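Local coordinates for P450 epoxidase (Sorangium cellulosum, PDB 1Q5D), which belongs to the cytochrome P450 family and holds a haem (protoporphyrin IX containing iron) in a largely helical fold, at residues Thr39-Trp44 against Trp50-Tyr55; Asn111-Ser116 against Asn223-Met228. All coordinates share one frame; numbering follows the deposited sequence.

Contacts 1 and 2 lie on opposite sides of the chain's centre, and their own centres are about 38 Å apart. They share no helix or strand. Contact 1 joins neighbouring strands of a beta hairpin at one margin of the five-strand sheet. It buries 659 Å² and combines backbone bonds, aromatic packing and a threonine hydroxyl bond. Contact 2 brings together chain segments far apart in sequence, a turn after helix 100-110 and the start of helix 225-234. It buries 117 Å² and rests on van der Waals touches alone. Both are partly buried. Segment 111-116 holds F114, which touches the haem; in contact 1 the side chain of L52 is about 12 Å from the bound haem.

Contact 1 of 2, residues Thr39-Trp44 against Trp50-Tyr55; sequences TPIFYW and WVLTRY
The beta hairpin of strands 41-44 and 49-52 carries this contact, and F42 and V51 form its antiparallel hydrogen-bonded pair. F42 N gives to V51 O at 3.1 Å. V51 N returns a bond to F42 O at 2.7 Å. The F42 and V51 side chains share one face of the sheet, where V51 CB sits over the F42 ring, 3.7 Å from its centroid. F42 CG lies between its own backbone N and carbonyl carbon (chi1 67°), which lays the ring beside V51. V51 CG2 also touches W44 CB.

On the other face, with I41 and L52, Y43 and W50 make a T-shaped stack. The Y43 edge points at the W50 face, with planes at 87° and Y43 CD1 3.6 Å from W50 CE2. The indole NE1 bonds to E324. I41 CG1 packs on W50 CE3, and I41 CD1 meets L52 CD2 at 3.8 Å. In this cytochrome P450 the hairpin is the margin of a five-strand mixed sheet: strand 41-44 is outermost, and strand 49-52 pairs in parallel with 325-329.

Beyond the strands, T53 holds the loop after helix 29-38 at two points. T53 OG1 donates to T39 O at 2.6 Å, in the carbonyl plane and on a lone pair. T53 N donates to P40 O at 3.1 Å. A water accepts from R54 N. The extended R54 side chain lays one guanidinium face over P40 N and T39 C, while its NE bonds to R36 O.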
ATOM      1  N   THR A  39     -12.602   9.357  22.140  1.00 38.08           N
ATOM      2  CA  THR A  39     -13.781   8.784  21.489  1.00 37.10           C
ATOM      3  C   THR A  39     -13.422   7.620  20.553  1.00 36.89           C
ATOM      4  O   THR A  39     -12.320   7.587  19.984  1.00 37.21           O
ATOM      5  CB  THR A  39     -14.540   9.885  20.711  1.00 35.70           C
ATOM      6  OG1 THR A  39     -15.739   9.334  20.170  1.00 35.83           O
ATOM      7  CG2 THR A  39     -13.752  10.322  19.462  1.00 35.94           C
ATOM      8  N   PRO A  40     -14.329   6.653  20.430  1.00 36.97           N
ATOM      9  CA  PRO A  40     -14.158   5.538  19.490  1.00 36.79           C
ATOM     10  C   PRO A  40     -14.544   5.925  18.064  1.00 37.14           C
ATOM     11  O   PRO A  40     -14.158   5.225  17.123  1.00 35.45           O
ATOM     12  CB  PRO A  40     -15.165   4.515  19.994  1.00 36.48           C
ATOM     13  CG  PRO A  40     -16.298   5.385  20.529  1.00 36.58           C
ATOM     14  CD  PRO A  40     -15.577   6.523  21.210  1.00 36.85           C
ATOM     15  N   ILE A  41     -15.301   7.010  17.914  1.00 37.17           N
ATOM     16  CA  ILE A  41     -15.808   7.416  16.603  1.00 37.00           C
ATOM     17  C   ILE A  41     -16.094   8.919  16.556  1.00 38.02           C
ATOM     18  O   ILE A  41     -16.541   9.520  17.539  1.00 37.76           O
ATOM     19  CB  ILE A  41     -17.076   6.610  16.226  1.00 37.66           C
ATOM     20  CG1 ILE A  41     -17.412   6.760  14.733  1.00 37.43           C
ATOM     21  CG2 ILE A  41     -18.267   7.023  17.110  1.00 38.11           C
ATOM     22  CD1 ILE A  41     -18.520   5.849  14.254  1.00 37.31           C
ATOM     23  N   PHE A  42     -15.818   9.531  15.413  1.00 36.86           N
ATOM     24  CA  PHE A  42     -16.178  10.919  15.206  1.00 36.01           C
ATOM     25  C   PHE A  42     -16.451  11.161  13.738  1.00 36.39           C
ATOM     26  O   PHE A  42     -16.012  10.375  12.881  1.00 34.29           O
ATOM     27  CB  PHE A  42     -15.086  11.848  15.731  1.00 36.58           C
ATOM     28  CG  PHE A  42     -13.790  11.786  14.961  1.00 36.38           C
ATOM     29  CD1 PHE A  42     -13.596  12.581  13.830  1.00 35.65           C
ATOM     30  CD2 PHE A  42     -12.750  10.970  15.392  1.00 35.94           C
ATOM     31  CE1 PHE A  42     -12.400  12.547  13.136  1.00 35.16           C
ATOM     32  CE2 PHE A  42     -11.544  10.934  14.697  1.00 35.83           C
ATOM     33  CZ  PHE A  42     -11.375  11.729  13.558  1.00 35.08           C
ATOM     34  N   TYR A  43     -17.191  12.232  13.445  1.00 35.04           N
ATOM     35  CA  TYR A  43     -17.438  12.594  12.058  1.00 35.21           C
ATOM     36  C   TYR A  43     -16.380  13.587  11.586  1.00 34.12           C
ATOM     37  O   TYR A  43     -16.120  14.610  12.236  1.00 33.03           O
ATOM     38  CB  TYR A  43     -18.842  13.180  11.858  1.00 36.67           C
ATOM     39  CG  TYR A  43     -19.259  13.194  10.411  1.00 37.39           C
ATOM     40  CD1 TYR A  43     -19.876  12.093   9.844  1.00 37.84           C
ATOM     41  CD2 TYR A  43     -19.012  14.303   9.601  1.00 38.46           C
ATOM     42  CE1 TYR A  43     -20.249  12.089   8.516  1.00 39.06           C
ATOM     43  CE2 TYR A  43     -19.383  14.311   8.265  1.00 38.45           C
ATOM     44  CZ  TYR A  43     -20.005  13.198   7.732  1.00 39.12           C
ATOM     45  OH  TYR A  43     -20.382  13.172   6.411  1.00 39.29           O
ATOM     46  N   TRP A  44     -15.769  13.273  10.451  1.00 31.96           N
ATOM     47  CA  TRP A  44     -14.705  14.087   9.886  1.00 31.00           C
ATOM     48  C   TRP A  44     -15.325  14.982   8.826  1.00 30.75           C
ATOM     49  O   TRP A  44     -15.674  14.513   7.753  1.00 28.07           O
ATOM     50  CB  TRP A  44     -13.642  13.192   9.238  1.00 31.11           C
ATOM     51  CG  TRP A  44     -12.501  13.938   8.592  1.00 31.43           C
ATOM     52  CD1 TRP A  44     -12.097  15.229   8.841  1.00 32.99           C
ATOM     53  CD2 TRP A  44     -11.609  13.431   7.599  1.00 31.91           C
ATOM     54  NE1 TRP A  44     -11.016  15.553   8.050  1.00 32.76           N
ATOM     55  CE2 TRP A  44     -10.692  14.460   7.285  1.00 32.20           C
ATOM     56  CE3 TRP A  44     -11.480  12.196   6.946  1.00 31.10           C
ATOM     57  CZ2 TRP A  44      -9.682  14.299   6.342  1.00 32.55           C
ATOM     58  CZ3 TRP A  44     -10.486  12.042   6.007  1.00 30.80           C
ATOM     59  CH2 TRP A  44      -9.583  13.082   5.726  1.00 31.92           C
ATOM     60  N   TRP A  50     -17.439   9.087   8.792  1.00 32.43           N
ATOM     61  CA  TRP A  50     -17.119   8.717  10.161  1.00 31.93           C
ATOM     62  C   TRP A  50     -15.702   8.154  10.238  1.00 31.21           C
ATOM     63  O   TRP A  50     -15.208   7.613   9.249  1.00 28.84           O
ATOM     64  CB  TRP A  50     -18.112   7.668  10.630  1.00 33.20           C
ATOM     65  CG  TRP A  50     -19.509   8.190  10.719  1.00 34.00           C
ATOM     66  CD1 TRP A  50     -20.519   8.020   9.803  1.00 34.04           C
ATOM     67  CD2 TRP A  50     -20.056   8.968  11.783  1.00 34.12           C
ATOM     68  NE1 TRP A  50     -21.661   8.641  10.246  1.00 34.36           N
ATOM     69  CE2 TRP A  50     -21.401   9.237  11.456  1.00 34.64           C
ATOM     70  CE3 TRP A  50     -19.549   9.454  12.997  1.00 34.71           C
ATOM     71  CZ2 TRP A  50     -22.247   9.966  12.299  1.00 34.85           C
ATOM     72  CZ3 TRP A  50     -20.392  10.200  13.825  1.00 35.30           C
ATOM     73  CH2 TRP A  50     -21.723  10.437  13.470  1.00 35.15           C
ATOM     74  N   VAL A  51     -15.077   8.251  11.414  1.00 29.93           N
ATOM     75  CA  VAL A  51     -13.698   7.794  11.630  1.00 31.31           C
ATOM     76  C   VAL A  51     -13.653   6.926  12.885  1.00 32.64           C
ATOM     77  O   VAL A  51     -14.041   7.376  13.976  1.00 33.01           O
ATOM     78  CB  VAL A  51     -12.729   8.976  11.807  1.00 30.41           C
ATOM     79  CG1 VAL A  51     -11.322   8.499  12.163  1.00 30.05           C
ATOM     80  CG2 VAL A  51     -12.674   9.834  10.533  1.00 30.87           C
ATOM     81  N   LEU A  52     -13.187   5.689  12.739  1.00 32.93           N
ATOM     82  CA  LEU A  52     -13.036   4.791  13.887  1.00 33.19           C
ATOM     83  C   LEU A  52     -11.589   4.761  14.362  1.00 33.76           C
ATOM     84  O   LEU A  52     -10.664   4.515  13.566  1.00 34.15           O
ATOM     85  CB  LEU A  52     -13.532   3.387  13.536  1.00 33.87           C
ATOM     86  CG  LEU A  52     -15.044   3.277  13.336  1.00 34.37           C
ATOM     87  CD1 LEU A  52     -15.405   2.013  12.580  1.00 34.51           C
ATOM     88  CD2 LEU A  52     -15.753   3.320  14.689  1.00 35.28           C
ATOM     89  N   THR A  53     -11.396   4.986  15.665  1.00 32.03           N
ATOM     90  CA  THR A  53     -10.070   5.182  16.235  1.00 31.28           C
ATOM     91  C   THR A  53      -9.464   4.002  16.998  1.00 31.20           C
ATOM     92  O   THR A  53      -8.285   4.036  17.300  1.00 30.92           O
ATOM     93  CB  THR A  53     -10.086   6.366  17.203  1.00 32.13           C
ATOM     94  OG1 THR A  53     -11.094   6.136  18.206  1.00 32.64           O
ATOM     95  CG2 THR A  53     -10.530   7.655  16.500  1.00 32.28           C
ATOM     96  N   ARG A  54     -10.257   2.996  17.353  1.00 31.95           N
ATOM     97  CA  ARG A  54      -9.752   1.954  18.247  1.00 33.18           C
ATOM     98  C   ARG A  54      -9.629   0.573  17.587  1.00 32.95           C
ATOM     99  O   ARG A  54     -10.434   0.201  16.741  1.00 32.18           O
ATOM    100  CB  ARG A  54     -10.609   1.883  19.515  1.00 34.20           C
ATOM    101  CG  ARG A  54     -10.522   3.162  20.352  1.00 34.66           C
ATOM    102  CD  ARG A  54     -11.606   3.304  21.433  1.00 35.99           C
ATOM    103  NE  ARG A  54     -11.540   4.624  22.058  1.00 36.16           N
ATOM    104  CZ  ARG A  54     -12.375   5.050  22.999  1.00 36.39           C
ATOM    105  NH1 ARG A  54     -13.358   4.259  23.426  1.00 35.42           N
ATOM    106  NH2 ARG A  54     -12.229   6.271  23.502  1.00 34.96           N
ATOM    107  N   TYR A  55      -8.599  -0.172  17.972  1.00 32.33           N
ATOM    108  CA  TYR A  55      -8.346  -1.472  17.347  1.00 33.04           C
ATOM    109  C   TYR A  55      -9.586  -2.356  17.195  1.00 33.97           C
ATOM    110  O   TYR A  55      -9.913  -2.800  16.095  1.00 34.10           O
ATOM    111  CB  TYR A  55      -7.251  -2.243  18.090  1.00 31.12           C
ATOM    112  CG  TYR A  55      -6.888  -3.525  17.381  1.00 31.44           C
ATOM    113  CD1 TYR A  55      -5.785  -3.578  16.529  1.00 30.62           C
ATOM    114  CD2 TYR A  55      -7.657  -4.687  17.547  1.00 30.68           C
ATOM    115  CE1 TYR A  55      -5.443  -4.755  15.871  1.00 30.34           C
ATOM    116  CE2 TYR A  55      -7.323  -5.873  16.886  1.00 30.18           C
ATOM    117  CZ  TYR A  55      -6.212  -5.900  16.059  1.00 30.38           C
ATOM    118  OH  TYR A  55      -5.869  -7.062  15.389  1.00 30.73           O
TER
HETATM  119  O   HOH W   1     -13.228   2.868  17.330  1.00 35.57           O

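Contact 2 of 2, residues Asn111-Ser116 against Asn223-Met228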
ATOM      1  N   ASN A 111      -5.133 -15.539  -6.068  1.00 29.95           N
ATOM      2  CA  ASN A 111      -4.426 -15.734  -4.792  1.00 31.11           C
ATOM      3  C   ASN A 111      -3.246 -16.731  -4.850  1.00 31.47           C
ATOM      4  O   ASN A 111      -2.163 -16.448  -4.317  1.00 31.24           O
ATOM      5  CB  ASN A 111      -5.405 -16.097  -3.654  1.00 31.02           C
ATOM      6  CG  ASN A 111      -6.146 -14.876  -3.096  1.00 30.92           C
ATOM      7  OD1 ASN A 111      -5.803 -13.736  -3.408  1.00 30.30           O
ATOM      8  ND2 ASN A 111      -7.151 -15.116  -2.258  1.00 29.72           N
ATOM      9  N   PRO A 112      -3.428 -17.881  -5.504  1.00 32.50           N
ATOM     10  CA  PRO A 112      -2.338 -18.870  -5.603  1.00 32.41           C
ATOM     11  C   PRO A 112      -1.058 -18.295  -6.210  1.00 32.42           C
ATOM     12  O   PRO A 112       0.051 -18.708  -5.838  1.00 32.83           O
ATOM     13  CB  PRO A 112      -2.939 -19.964  -6.488  1.00 33.53           C
ATOM     14  CG  PRO A 112      -4.426 -19.879  -6.176  1.00 33.53           C
ATOM     15  CD  PRO A 112      -4.674 -18.367  -6.137  1.00 32.52           C
ATOM     16  N   SER A 113      -1.195 -17.314  -7.099  1.00 31.96           N
ATOM     17  CA  SER A 113      -0.038 -16.689  -7.724  1.00 31.77           C
ATOM     18  C   SER A 113       0.762 -15.789  -6.783  1.00 30.74           C
ATOM     19  O   SER A 113       1.879 -15.382  -7.112  1.00 31.66           O
ATOM     20  CB  SER A 113      -0.477 -15.866  -8.934  1.00 32.29           C
ATOM     21  OG  SER A 113      -0.918 -16.712  -9.956  1.00 35.22           O
ATOM     22  N   PHE A 114       0.189 -15.456  -5.631  1.00 30.08           N
ATOM     23  CA  PHE A 114       0.847 -14.547  -4.698  1.00 29.91           C
ATOM     24  C   PHE A 114       1.328 -15.175  -3.370  1.00 30.49           C
ATOM     25  O   PHE A 114       1.746 -14.449  -2.485  1.00 30.23           O
ATOM     26  CB  PHE A 114      -0.072 -13.365  -4.376  1.00 30.11           C
ATOM     27  CG  PHE A 114      -0.085 -12.293  -5.436  1.00 30.13           C
ATOM     28  CD1 PHE A 114      -1.088 -12.270  -6.394  1.00 31.48           C
ATOM     29  CD2 PHE A 114       0.901 -11.316  -5.467  1.00 30.88           C
ATOM     30  CE1 PHE A 114      -1.113 -11.277  -7.369  1.00 32.08           C
ATOM     31  CE2 PHE A 114       0.890 -10.319  -6.431  1.00 31.56           C
ATOM     32  CZ  PHE A 114      -0.122 -10.297  -7.381  1.00 31.80           C
ATOM     33  N   THR A 115       1.270 -16.494  -3.218  1.00 30.70           N
ATOM     34  CA  THR A 115       1.806 -17.118  -1.991  1.00 32.44           C
ATOM     35  C   THR A 115       3.305 -16.890  -1.892  1.00 33.29           C
ATOM     36  O   THR A 115       3.950 -16.615  -2.897  1.00 34.36           O
ATOM     37  CB  THR A 115       1.577 -18.625  -2.003  1.00 32.95           C
ATOM     38  OG1 THR A 115       2.302 -19.179  -3.113  1.00 32.62           O
ATOM     39  CG2 THR A 115       0.126 -18.953  -2.303  1.00 33.53           C
ATOM     40  N   SER A 116       3.862 -17.018  -0.687  1.00 34.95           N
ATOM     41  CA  SER A 116       5.310 -16.923  -0.461  1.00 36.64           C
ATOM     42  C   SER A 116       6.108 -17.859  -1.370  1.00 36.81           C
ATOM     43  O   SER A 116       7.189 -17.509  -1.856  1.00 37.37           O
ATOM     44  CB  SER A 116       5.647 -17.246   1.001  1.00 37.89           C
ATOM     45  OG  SER A 116       5.344 -16.142   1.841  1.00 41.41           O
ATOM     46  N   ASN A 223       3.869 -21.376 -16.467  1.00 43.42           N
ATOM     47  CA  ASN A 223       4.023 -20.889 -15.090  1.00 43.56           C
ATOM     48  C   ASN A 223       4.051 -19.370 -15.068  1.00 42.08           C
ATOM     49  O   ASN A 223       5.010 -18.762 -14.592  1.00 42.55           O
ATOM     50  CB  ASN A 223       5.298 -21.434 -14.431  1.00 45.17           C
ATOM     51  CG  ASN A 223       5.466 -22.934 -14.622  1.00 47.06           C
ATOM     52  OD1 ASN A 223       4.569 -23.720 -14.308  1.00 47.38           O
ATOM     53  ND2 ASN A 223       6.622 -23.338 -15.149  1.00 48.17           N
ATOM     54  N   ASP A 224       2.999 -18.764 -15.602  1.00 40.09           N
ATOM     55  CA  ASP A 224       2.990 -17.325 -15.817  1.00 37.51           C
ATOM     56  C   ASP A 224       1.657 -16.758 -15.377  1.00 35.93           C
ATOM     57  O   ASP A 224       0.606 -17.263 -15.763  1.00 36.70           O
ATOM     58  CB  ASP A 224       3.251 -17.033 -17.298  1.00 37.18           C
ATOM     59  CG  ASP A 224       3.251 -15.551 -17.607  1.00 36.16           C
ATOM     60  OD1 ASP A 224       4.144 -14.845 -17.102  1.00 36.73           O
ATOM     61  OD2 ASP A 224       2.404 -15.012 -18.338  1.00 36.10           O
ATOM     62  N   VAL A 225       1.691 -15.720 -14.548  1.00 35.86           N
ATOM     63  CA  VAL A 225       0.470 -15.200 -13.938  1.00 33.52           C
ATOM     64  C   VAL A 225      -0.471 -14.639 -14.983  1.00 32.69           C
ATOM     65  O   VAL A 225      -1.664 -14.991 -15.031  1.00 32.27           O
ATOM     66  CB  VAL A 225       0.764 -14.072 -12.904  1.00 34.76           C
ATOM     67  CG1 VAL A 225      -0.542 -13.439 -12.424  1.00 35.84           C
ATOM     68  CG2 VAL A 225       1.552 -14.609 -11.747  1.00 35.46           C
ATOM     69  N   LEU A 226       0.063 -13.759 -15.824  1.00 31.65           N
ATOM     70  CA  LEU A 226      -0.741 -13.154 -16.896  1.00 30.86           C
ATOM     71  C   LEU A 226      -1.320 -14.195 -17.850  1.00 29.84           C
ATOM     72  O   LEU A 226      -2.511 -14.163 -18.169  1.00 30.76           O
ATOM     73  CB  LEU A 226       0.064 -12.112 -17.669  1.00 29.67           C
ATOM     74  CG  LEU A 226       0.247 -10.746 -17.004  1.00 30.71           C
ATOM     75  CD1 LEU A 226       0.873  -9.767 -17.999  1.00 30.23           C
ATOM     76  CD2 LEU A 226      -1.091 -10.180 -16.459  1.00 28.53           C
ATOM     77  N   THR A 227      -0.488 -15.122 -18.311  1.00 30.49           N
ATOM     78  CA  THR A 227      -1.003 -16.193 -19.168  1.00 30.64           C
ATOM     79  C   THR A 227      -2.157 -16.908 -18.477  1.00 30.77           C
ATOM     80  O   THR A 227      -3.192 -17.192 -19.086  1.00 30.94           O
ATOM     81  CB  THR A 227       0.108 -17.204 -19.500  1.00 30.71           C
ATOM     82  OG1 THR A 227       1.073 -16.584 -20.349  1.00 31.57           O
ATOM     83  CG2 THR A 227      -0.428 -18.364 -20.355  1.00 30.71           C
ATOM     84  N   MET A 228      -1.969 -17.209 -17.195  1.00 32.15           N
ATOM     85  CA  MET A 228      -3.008 -17.884 -16.418  1.00 33.62           C
ATOM     86  C   MET A 228      -4.304 -17.075 -16.414  1.00 32.93           C
ATOM     87  O   MET A 228      -5.391 -17.619 -16.652  1.00 33.14           O
ATOM     88  CB  MET A 228      -2.525 -18.147 -14.981  1.00 36.27           C
ATOM     89  CG  MET A 228      -3.539 -18.895 -14.122  1.00 39.48           C
ATOM     90  SD  MET A 228      -4.739 -17.772 -13.361  1.00 42.64           S
ATOM     91  CE  MET A 228      -3.611 -16.812 -12.281  1.00 41.39           C
TER
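S113 meets V225 and M228 where the turn after helix 100-110 approaches the N-terminus of helix 225-234 in the cytochrome P450 fold. Between the two segments the touches are van der Waals. S113 CB lies 3.7 Å from V225 CG2, and S113 OG is at a similar distance from that methyl. The M228 chain starts with CG anti to its backbone N (chi1 -178°). It then bends at chi2 and chi3, which brings the terminal methyl CE to S113 OG. V225 also packs on L161 of helix 154-161.

Backbone hydrogen bonds act within each segment. F114 N bonds to N111 O, closing the turn that presents S113, and M228 N bonds to D224 O in the helix. F114 itself touches the haem and packs on I251 and L161.

Charge and capping are found at the helix start. D224 is the N-cap. Its OD1 forms a salt bridge with K163 and its OD2 one with R216. The same OD2 takes two bonds from T227, and these donors come from opposite faces of the carboxylate plane. T227 OG1 reaches D224 OD2 at 2.9 Å on the anti side. T227 N reaches D224 OD2 at 2.9 Å, 36° out of the carboxylate plane.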